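Local coordinates for xylulokinase (Brucella ovis, PDB 5VM1), which probably catalyses the ATP-dependent phosphorylation of D-xylulose to D-xylulose 5-phosphate, as a member of the FGGY family of carbohydrate kinases, at residues A[412-417]-A[463-467]; A[380-384]-A[474-480]; A[257-263]-A[396-402]. All coordinates share one frame. Numbering follows the deposited sequence.

How the contacts relate
Along the chain, 257-263 comes first and meets 396-402 in contact 3, closing a loop of 132 residues that holds three further strands of the same sheet and, near its end, helix 367-390. That helix supplies 380-384, so contact 2, completed by 474-480 close to the C terminus, crosses contact 3. Contact 1 (412-417 with 463-467) opens after contact 3 has closed and lies wholly within the span of contact 2. Together they join the sheet of the C-terminal domain to three helices, 367-390, 409-419 and 470-488. Their meeting point is apolar: I415 CD1 lies 3.7 Å from I382 CD1 and 3.5 Å from L263 CD1, while I382 CD1 lies 3.8 Å from V261 CG2.

Contact 1: A[412-417]-A[463-467]; sequences LKAIAT and IEPEQ
Residues 412-417 form part of helix 409-419, with A416 N hydrogen-bonded to L412 O and T417 N to K413 O (both 3.0 Å). Residues 463-467 leave strand 459-463 and run extended to E466, passing along the helix in its own direction: the CA atoms of K413 and I463 lie 6.1 Å apart, those of T417 and P465 4.3 Å. The one direct hydrogen bond between the segments runs from E466 N to T417 OG1 (2.8 Å, 165°). T417 OG1 (chi1 m) in turn donates to K413 O (3.0 Å). I463 (chi1 m) points at the helix, its CD1 3.6 Å from L412 CB and its CG2 3.6 Å from K413 CG. A416 CB packs against the extended backbone, 3.8 Å from I463 O, and A416 O reaches P465 CB at 3.5 Å. K413 CD lies 3.7 Å from E466 OE2, but K413 NZ, hydrogen-bonded to E328 O, stays 4.2 Å from it, too far for a salt bridge. Water 1 donates to E466 OE2 (2.7 Å) and weakly accepts from K413 NZ (3.4 Å). This is an edge strand and its exit loop packed on a helix flanking the sheet, in the C-terminal actin-like ATPase domain of FGGY kinases.

Contact 2: A[380-384]-A[474-480]; sequences FAIRD and DEAYQRY
Two helical segments, 380-384 of helix 367-390 and 474-480 of helix 470-488, cross at -78° with axes 10.4 Å apart; their closest CA atoms, of F380 and Y477, are 6.0 Å apart. D474 starts the second segment: its CB points away, yet OD1 makes a very short salt bridge with R383 NH1 (2.5 Å, 136°). Two residues on, A476 CB touches F380 CZ at 3.7 Å. Y477 (chi1 t) is central. Y477 CA sits over the F380 ring, 3.8 Å from the centroid, and R383, with chi1 and chi2 between wells, lays its guanidinium flat on the tyrosine ring (centres 4.1 Å apart, planes at 8°), an off-centre cation-pi contact. Y477 OH donates to D384 OD1 (2.5 Å, very short). The C-terminal helix thus packs nearly perpendicular across helix 367-390, which in turn lies against the sheet of the actin-like domain, I382 touching I301. Y480, also chi1 t, completes an aromatic cluster with F380 and Y477: F380 CB (chi1 m) stands over the Y480 ring, 3.4 Å from the centroid. Y480 OH approaches A381 CB to 3.2 Å and joins water 2 (2.5 Å), which donates to D384 OD2 at 2.9 Å.

Contact 3: A[257-263]-A[396-402]; sequences GHAFVSL and ITSLTAV
Strands 259-263 and 399-402 run parallel, 4.5 Å apart at closest with axes at 27°, pairing A259 with L399, F260 with T400, V261 with A401 and S262 with V402. Before them, G257, at positive phi (85/-8), faces I396 (CA to CA 5.0 Å). Backbone hydrogen bonds form a ladder: T400 N to A259 O (3.0 Å), V261 N to T400 O (2.8 Å), V402 N to V261 O (3.0 Å) and L263 N to V402 O (2.8 Å). Flanked by 267-273 and 423-426, the strands lie inside the mixed sheet of the C-terminal actin-like domain. Among apolar contacts, A259, V261, L399 and A401 share one face: A259 CB lies 3.5 Å from L399 CD1 and 3.6 Å from I396 CD1, V261 CG1 3.8 Å from L399 CD2. Helices 367-390 and 409-419 cover this side. On the other, F260 (chi1 p) meets F270, and F260 CD1 lies 4.4 Å from V402 CG2; the F260 side chain is about 9 Å from that of D243, the predicted proton acceptor.

Contact 1: A[412-417]-A[463-467]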
# COMPACT_ATOMS: atom_id res chain seq x y z
N LEU A 412 -5.73 18.60 6.71
CA LEU A 412 -4.27 18.70 6.82
C LEU A 412 -3.87 19.53 8.03
O LEU A 412 -2.91 19.16 8.73
CB LEU A 412 -3.68 19.31 5.55
CG LEU A 412 -3.89 18.47 4.30
CD1 LEU A 412 -3.27 19.18 3.12
CD2 LEU A 412 -3.27 17.10 4.49
N LYS A 413 -4.56 20.64 8.28
CA LYS A 413 -4.27 21.44 9.47
C LYS A 413 -4.60 20.66 10.73
O LYS A 413 -3.88 20.75 11.73
CB LYS A 413 -5.06 22.75 9.43
CG LYS A 413 -4.69 23.65 8.28
CD LYS A 413 -5.10 25.08 8.54
CE LYS A 413 -5.00 25.91 7.28
NZ LYS A 413 -5.62 27.23 7.47
N ALA A 414 -5.67 19.87 10.70
CA ALA A 414 -6.00 19.04 11.85
C ALA A 414 -4.93 17.99 12.12
O ALA A 414 -4.53 17.78 13.27
CB ALA A 414 -7.36 18.38 11.65
N ILE A 415 -4.44 17.31 11.07
CA ILE A 415 -3.43 16.27 11.26
C ILE A 415 -2.10 16.87 11.74
O ILE A 415 -1.44 16.32 12.63
CB ILE A 415 -3.26 15.45 9.96
CG1 ILE A 415 -4.60 14.79 9.60
CG2 ILE A 415 -2.20 14.40 10.12
CD1 ILE A 415 -4.68 14.21 8.19
N ALA A 416 -1.70 18.02 11.18
CA ALA A 416 -0.47 18.67 11.62
C ALA A 416 -0.58 19.11 13.08
O ALA A 416 0.38 18.97 13.85
CB ALA A 416 -0.15 19.87 10.73
N THR A 417 -1.71 19.68 13.46
CA THR A 417 -1.81 20.12 14.84
C THR A 417 -1.93 18.94 15.80
O THR A 417 -1.43 19.01 16.94
CB THR A 417 -2.96 21.12 14.96
OG1 THR A 417 -2.68 22.22 14.08
CG2 THR A 417 -3.15 21.60 16.42
N ILE A 463 1.82 22.93 5.47
CA ILE A 463 0.82 23.17 6.50
C ILE A 463 1.52 23.00 7.84
O ILE A 463 1.90 21.89 8.21
CB ILE A 463 -0.34 22.19 6.35
CG1 ILE A 463 -0.80 22.20 4.89
CG2 ILE A 463 -1.44 22.50 7.39
CD1 ILE A 463 -2.23 22.50 4.69
N GLU A 464 1.70 24.13 8.57
CA GLU A 464 2.40 24.07 9.84
C GLU A 464 1.41 23.79 10.96
O GLU A 464 0.23 24.13 10.84
CB GLU A 464 3.14 25.38 10.10
CG GLU A 464 4.18 25.74 9.05
CD GLU A 464 5.46 24.90 9.14
OE1 GLU A 464 5.64 24.16 10.13
OE2 GLU A 464 6.32 25.01 8.24
N PRO A 465 1.82 23.18 12.07
CA PRO A 465 0.88 22.97 13.18
C PRO A 465 0.42 24.31 13.73
O PRO A 465 1.21 25.25 13.85
CB PRO A 465 1.70 22.20 14.21
CG PRO A 465 2.87 21.63 13.46
CD PRO A 465 3.15 22.62 12.37
N GLU A 466 -0.87 24.38 14.07
CA GLU A 466 -1.45 25.59 14.66
C GLU A 466 -1.05 25.65 16.13
O GLU A 466 -1.64 24.97 16.98
CB GLU A 466 -2.97 25.58 14.53
CG GLU A 466 -3.50 25.58 13.12
CD GLU A 466 -3.66 26.98 12.58
OE1 GLU A 466 -3.49 27.92 13.38
OE2 GLU A 466 -3.97 27.13 11.38
N GLN A 467 -0.08 26.52 16.45
CA GLN A 467 0.47 26.55 17.80
C GLN A 467 -0.61 26.87 18.82
O GLN A 467 -0.65 26.27 19.90
CB GLN A 467 1.62 27.58 17.87
CG GLN A 467 2.99 27.05 18.35
CD GLN A 467 3.60 25.95 17.44
OE1 GLN A 467 3.38 25.93 16.22
NE2 GLN A 467 4.37 25.04 18.06
O HOH W 1 -6.58 27.40 10.73

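Contact 2: A[380-384]-A[474-480]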
# COMPACT_ATOMS: atom_id res chain seq x y z
N PHE A 380 -6.69 11.89 15.10
CA PHE A 380 -6.26 11.23 16.33
C PHE A 380 -5.86 9.77 16.10
O PHE A 380 -4.88 9.29 16.70
CB PHE A 380 -7.37 11.31 17.38
CG PHE A 380 -7.66 12.69 17.82
CD1 PHE A 380 -6.63 13.58 17.97
CD2 PHE A 380 -8.96 13.11 18.07
CE1 PHE A 380 -6.87 14.88 18.37
CE2 PHE A 380 -9.21 14.41 18.47
CZ PHE A 380 -8.17 15.30 18.61
N ALA A 381 -6.56 9.06 15.22
CA ALA A 381 -6.11 7.71 14.86
C ALA A 381 -4.73 7.75 14.22
O ALA A 381 -3.89 6.89 14.50
CB ALA A 381 -7.11 7.06 13.91
N ILE A 382 -4.47 8.72 13.34
CA ILE A 382 -3.12 8.87 12.80
C ILE A 382 -2.12 9.12 13.93
O ILE A 382 -1.02 8.56 13.93
CB ILE A 382 -3.09 10.00 11.76
CG1 ILE A 382 -3.97 9.67 10.56
CG2 ILE A 382 -1.66 10.24 11.27
CD1 ILE A 382 -4.17 10.81 9.65
N ARG A 383 -2.48 9.93 14.91
CA ARG A 383 -1.57 10.16 16.03
C ARG A 383 -1.38 8.88 16.85
O ARG A 383 -0.29 8.64 17.39
CB ARG A 383 -2.07 11.35 16.87
CG ARG A 383 -2.14 11.18 18.33
CD ARG A 383 -1.17 12.04 19.06
NE ARG A 383 -1.65 13.37 19.46
CZ ARG A 383 -1.30 13.95 20.61
NH1 ARG A 383 -1.73 15.17 20.93
NH2 ARG A 383 -0.52 13.29 21.47
N ASP A 384 -2.43 8.06 16.97
CA ASP A 384 -2.23 6.74 17.55
C ASP A 384 -1.26 5.91 16.71
O ASP A 384 -0.44 5.15 17.26
CB ASP A 384 -3.57 6.01 17.71
CG ASP A 384 -4.21 6.27 19.06
OD1 ASP A 384 -3.48 6.73 19.97
OD2 ASP A 384 -5.41 5.95 19.24
N ASP A 474 -4.38 18.32 22.20
CA ASP A 474 -3.94 17.31 23.19
C ASP A 474 -5.09 16.91 24.10
O ASP A 474 -5.33 15.72 24.36
CB ASP A 474 -2.81 17.85 24.07
CG ASP A 474 -1.44 17.78 23.41
OD1 ASP A 474 -1.27 17.10 22.37
OD2 ASP A 474 -0.53 18.43 23.98
N GLU A 475 -5.82 17.91 24.58
CA GLU A 475 -6.93 17.65 25.47
C GLU A 475 -7.97 16.79 24.76
O GLU A 475 -8.44 15.78 25.31
CB GLU A 475 -7.48 19.00 25.93
CG GLU A 475 -8.65 19.03 26.87
CD GLU A 475 -9.17 20.44 26.99
OE1 GLU A 475 -10.40 20.64 26.91
OE2 GLU A 475 -8.32 21.36 27.14
N ALA A 476 -8.28 17.13 23.50
CA ALA A 476 -9.22 16.33 22.73
C ALA A 476 -8.63 14.97 22.36
O ALA A 476 -9.36 13.96 22.32
CB ALA A 476 -9.66 17.10 21.48
N TYR A 477 -7.33 14.92 22.07
CA TYR A 477 -6.72 13.62 21.80
C TYR A 477 -6.87 12.69 23.00
O TYR A 477 -7.18 11.51 22.84
CB TYR A 477 -5.23 13.74 21.43
CG TYR A 477 -4.61 12.36 21.46
CD1 TYR A 477 -4.94 11.41 20.48
CD2 TYR A 477 -3.77 11.96 22.51
CE1 TYR A 477 -4.45 10.12 20.53
CE2 TYR A 477 -3.26 10.68 22.57
CZ TYR A 477 -3.60 9.77 21.58
OH TYR A 477 -3.09 8.50 21.66
N GLN A 478 -6.66 13.21 24.22
CA GLN A 478 -6.75 12.35 25.40
C GLN A 478 -8.18 11.83 25.59
O GLN A 478 -8.37 10.66 25.96
CB GLN A 478 -6.25 13.10 26.63
CG GLN A 478 -4.74 13.39 26.59
CD GLN A 478 -3.88 12.13 26.64
OE1 GLN A 478 -4.36 11.04 27.00
NE2 GLN A 478 -2.63 12.25 26.20
N ARG A 479 -9.19 12.66 25.30
CA ARG A 479 -10.58 12.20 25.31
C ARG A 479 -10.76 11.04 24.34
O ARG A 479 -11.27 9.97 24.70
CB ARG A 479 -11.50 13.36 24.92
CG ARG A 479 -12.57 13.76 25.94
CD ARG A 479 -12.65 15.30 26.02
NE ARG A 479 -12.92 15.89 24.71
CZ ARG A 479 -12.54 17.11 24.34
NH1 ARG A 479 -11.86 17.89 25.20
NH2 ARG A 479 -12.84 17.56 23.11
N TYR A 480 -10.27 11.20 23.11
CA TYR A 480 -10.38 10.14 22.10
C TYR A 480 -9.69 8.87 22.57
O TYR A 480 -10.19 7.76 22.36
CB TYR A 480 -9.77 10.66 20.80
CG TYR A 480 -9.54 9.66 19.68
CD1 TYR A 480 -8.42 8.83 19.68
CD2 TYR A 480 -10.41 9.60 18.60
CE1 TYR A 480 -8.20 7.93 18.66
CE2 TYR A 480 -10.20 8.71 17.58
CZ TYR A 480 -9.09 7.87 17.61
OH TYR A 480 -8.87 6.99 16.57
O HOH W 2 -7.20 5.20 17.11

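Contact 3: A[257-263]-A[396-402]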
# COMPACT_ATOMS: atom_id res chain seq x y z
N GLY A 257 13.14 7.75 8.89
CA GLY A 257 12.39 8.81 9.51
C GLY A 257 11.53 9.62 8.58
O GLY A 257 10.76 10.47 9.05
N HIS A 258 11.66 9.41 7.27
CA HIS A 258 10.79 10.03 6.28
C HIS A 258 9.50 9.25 6.17
O HIS A 258 9.50 8.02 6.10
CB HIS A 258 11.49 10.11 4.93
CG HIS A 258 12.53 11.19 4.87
ND1 HIS A 258 12.46 12.23 3.97
CD2 HIS A 258 13.64 11.40 5.61
CE1 HIS A 258 13.49 13.03 4.15
NE2 HIS A 258 14.22 12.55 5.14
N ALA A 259 8.38 9.97 6.14
CA ALA A 259 7.08 9.32 6.19
C ALA A 259 6.07 10.03 5.31
O ALA A 259 6.14 11.24 5.06
CB ALA A 259 6.57 9.24 7.64
N PHE A 260 5.11 9.25 4.81
CA PHE A 260 3.94 9.82 4.18
C PHE A 260 2.69 9.26 4.83
O PHE A 260 2.65 8.11 5.26
CB PHE A 260 3.92 9.60 2.65
CG PHE A 260 3.57 8.18 2.22
CD1 PHE A 260 2.27 7.70 2.32
CD2 PHE A 260 4.52 7.39 1.59
CE1 PHE A 260 1.95 6.41 1.89
CE2 PHE A 260 4.21 6.11 1.14
CZ PHE A 260 2.92 5.61 1.28
N VAL A 261 1.65 10.08 4.86
CA VAL A 261 0.33 9.67 5.31
C VAL A 261 -0.62 9.77 4.13
O VAL A 261 -0.67 10.79 3.44
CB VAL A 261 -0.18 10.52 6.50
CG1 VAL A 261 -0.16 12.01 6.18
CG2 VAL A 261 -1.56 10.02 6.96
N SER A 262 -1.35 8.71 3.89
CA SER A 262 -2.28 8.59 2.77
C SER A 262 -3.71 8.64 3.30
O SER A 262 -4.14 7.74 4.03
CB SER A 262 -2.01 7.29 2.02
OG SER A 262 -3.04 7.07 1.08
N LEU A 263 -4.44 9.70 2.94
CA LEU A 263 -5.83 9.82 3.36
C LEU A 263 -6.74 9.24 2.29
O LEU A 263 -7.63 9.91 1.76
CB LEU A 263 -6.19 11.26 3.66
CG LEU A 263 -5.38 11.80 4.85
CD1 LEU A 263 -5.61 13.27 4.99
CD2 LEU A 263 -5.71 11.07 6.13
N ILE A 396 9.33 10.21 13.53
CA ILE A 396 8.85 10.86 12.31
C ILE A 396 9.07 12.37 12.45
O ILE A 396 8.46 13.03 13.30
CB ILE A 396 7.39 10.52 12.04
CG1 ILE A 396 7.27 9.06 11.58
CG2 ILE A 396 6.78 11.46 11.01
CD1 ILE A 396 5.86 8.65 11.16
N THR A 397 9.96 12.93 11.63
CA THR A 397 10.26 14.36 11.71
C THR A 397 9.36 15.16 10.78
O THR A 397 8.62 16.04 11.22
CB THR A 397 11.73 14.63 11.37
OG1 THR A 397 12.03 14.07 10.08
CG2 THR A 397 12.64 14.03 12.42
N SER A 398 9.43 14.86 9.49
CA SER A 398 8.60 15.48 8.48
C SER A 398 7.67 14.44 7.86
O SER A 398 8.06 13.29 7.62
CB SER A 398 9.47 16.16 7.41
OG SER A 398 10.23 15.20 6.69
N LEU A 399 6.46 14.88 7.56
CA LEU A 399 5.41 14.04 7.03
C LEU A 399 4.88 14.65 5.73
O LEU A 399 4.72 15.86 5.63
CB LEU A 399 4.29 13.91 8.08
CG LEU A 399 3.22 12.85 7.83
CD1 LEU A 399 3.81 11.46 7.58
CD2 LEU A 399 2.25 12.83 8.98
N THR A 400 4.65 13.79 4.73
CA THR A 400 4.12 14.20 3.44
C THR A 400 2.75 13.57 3.22
O THR A 400 2.58 12.38 3.47
CB THR A 400 5.06 13.78 2.35
OG1 THR A 400 6.38 14.24 2.70
CG2 THR A 400 4.64 14.36 1.03
N ALA A 401 1.77 14.36 2.74
CA ALA A 401 0.37 13.92 2.66
C ALA A 401 -0.10 13.71 1.22
O ALA A 401 0.08 14.59 0.37
CB ALA A 401 -0.57 14.90 3.35
N VAL A 402 -0.72 12.55 0.96
CA VAL A 402 -1.32 12.22 -0.32
C VAL A 402 -2.67 11.55 -0.09
O VAL A 402 -3.09 11.33 1.05
CB VAL A 402 -0.42 11.30 -1.18
CG1 VAL A 402 0.92 11.98 -1.41
CG2 VAL A 402 -0.29 9.88 -0.56